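Local coordinates for response regulator receiver protein (Sinorhizobium medicae, PDB 2RDM) that probably acts as a CheY-like receiver that is phosphorylated to relay a two-component signal, at residues T7-D12 / A39-M44. The protein carries 1 engineered substitution. Numbering follows the deposited sequence. Where two conformers were deposited one is given.
Sequences TILLAD and AKAIEM. Engineered in segment 39-44: M44 (natural residue Leu).
The first strand of a CheY-like receiver domain packs against the helix that links strands 31-35 and 53-57. L9 and A11 meet A41 and M44 of the helix. The two segments run nearly antiparallel, at 160°, and their axes come within 8.8 Å. The nearest CA atoms are those of A11 and A41, 6.2 Å apart. Their methyl groups meet at an angle, A11 CB 3.9 Å from A41 CB. Two small residues face each other here, consistent with the close approach of the helix to the sheet.

L9 reaches further across. Its CG stands anti to the backbone N (chi1 -178°), and the two methyl branches then part. L9 CD2 lies 4.0 Å from A41 CB. L9 CD2 is closer still to the carbonyl, 3.5 Å from A41 O. L9 CD1 lies 4.0 Å from M44 CG. M44 is an engineered residue, Leu in the natural protein, and is present as selenomethionine. The chain is bent at chi2 (74°) and again at chi3. This carries the selenium end away from the strand and leaves CG to make the touch. No hydrogen bond joins the segments; the side chains meet through carbon atoms alone, and three of the four touching residues are buried.

In this doubly wound alpha/beta fold, strand 7-11 lies between 31-35 and 53-57 in a parallel sheet. L10 packs on F21 of helix 15-27, on the other face from L9 and A11. Just past the strand, D12 belongs to the acidic cluster of the family. Its OD2 lies close to OD1 of D57, the predicted phosphorylation site, unmodified here.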
# COMPACT_ATOMS: atom_id res chain seq x y z
N THR A 7 10.93 -18.13 14.58
CA THR A 7 11.74 -19.10 13.84
C THR A 7 11.66 -18.90 12.34
O THR A 7 10.57 -18.88 11.75
CB THR A 7 11.30 -20.54 14.18
OG1 THR A 7 11.33 -20.72 15.61
CG2 THR A 7 12.23 -21.56 13.52
N ILE A 8 12.83 -18.79 11.70
CA ILE A 8 12.89 -18.64 10.27
C ILE A 8 13.49 -19.91 9.65
O ILE A 8 14.55 -20.36 10.07
CB ILE A 8 13.73 -17.41 9.87
CG1 ILE A 8 13.15 -16.11 10.50
CG2 ILE A 8 13.84 -17.30 8.39
CD1 ILE A 8 11.73 -15.78 10.10
N LEU A 9 12.76 -20.50 8.70
CA LEU A 9 13.28 -21.62 7.95
C LEU A 9 14.09 -20.99 6.85
O LEU A 9 13.55 -20.23 6.05
CB LEU A 9 12.15 -22.45 7.36
CG LEU A 9 12.52 -23.70 6.55
CD1 LEU A 9 13.41 -24.67 7.35
CD2 LEU A 9 11.28 -24.40 6.05
N LEU A 10 15.38 -21.31 6.80
CA LEU A 10 16.29 -20.79 5.80
C LEU A 10 16.79 -21.94 4.93
O LEU A 10 17.41 -22.87 5.44
CB LEU A 10 17.46 -20.07 6.47
CG LEU A 10 18.66 -19.63 5.63
CD1 LEU A 10 18.30 -18.48 4.69
CD2 LEU A 10 19.83 -19.23 6.53
N ALA A 11 16.54 -21.86 3.62
CA ALA A 11 16.93 -22.92 2.70
C ALA A 11 17.90 -22.39 1.66
O ALA A 11 17.49 -21.64 0.76
CB ALA A 11 15.68 -23.54 2.02
N ASP A 12 19.17 -22.75 1.80
CA ASP A 12 20.21 -22.30 0.87
C ASP A 12 21.27 -23.38 0.70
O ASP A 12 21.71 -23.98 1.67
CB ASP A 12 20.86 -20.97 1.32
CG ASP A 12 21.74 -20.32 0.23
OD1 ASP A 12 22.69 -20.95 -0.27
OD2 ASP A 12 21.48 -19.17 -0.14
N ALA A 39 13.76 -29.92 -0.79
CA ALA A 39 13.16 -31.15 -0.25
C ALA A 39 13.20 -31.16 1.26
O ALA A 39 12.20 -31.52 1.90
CB ALA A 39 13.86 -32.41 -0.81
N LYS A 40 14.34 -30.75 1.83
CA LYS A 40 14.50 -30.70 3.28
C LYS A 40 13.64 -29.60 3.89
O LYS A 40 13.04 -29.79 4.96
CB LYS A 40 15.98 -30.51 3.65
CG LYS A 40 16.84 -31.78 3.48
CD LYS A 40 18.33 -31.45 3.37
CE LYS A 40 19.20 -32.71 3.35
NZ LYS A 40 20.66 -32.39 3.27
N ALA A 41 13.55 -28.46 3.21
CA ALA A 41 12.66 -27.37 3.66
C ALA A 41 11.19 -27.81 3.72
O ALA A 41 10.49 -27.55 4.71
CB ALA A 41 12.82 -26.15 2.76
N ILE A 42 10.73 -28.50 2.69
CA ILE A 42 9.33 -28.99 2.62
C ILE A 42 9.05 -30.03 3.73
O ILE A 42 8.02 -29.96 4.40
CB ILE A 42 9.01 -29.52 1.20
CG1 ILE A 42 8.92 -28.34 0.23
CG2 ILE A 42 7.70 -30.34 1.16
CD1 ILE A 42 8.97 -28.70 -1.23
N GLU A 43 10.00 -30.93 3.95
CA GLU A 43 9.91 -31.91 5.03
C GLU A 43 9.74 -31.22 6.38
O GLU A 43 8.86 -31.60 7.16
CB GLU A 43 11.14 -32.82 5.04
CG GLU A 43 11.09 -33.93 6.08
CD GLU A 43 12.31 -34.83 6.02
OE1 GLU A 43 13.42 -34.34 6.26
OE2 GLU A 43 12.15 -36.03 5.72
N MSE A 44 10.54 -30.21 6.62
CA MSE A 44 10.44 -29.45 7.82
C MSE A 44 9.10 -28.75 7.97
O MSE A 44 8.49 -28.80 9.00
CB MSE A 44 11.60 -28.50 7.93
CG MSE A 44 11.70 -27.82 9.22
SE MSE A 44 12.30 -28.89 10.69
CE MSE A 44 13.22 -30.15 9.73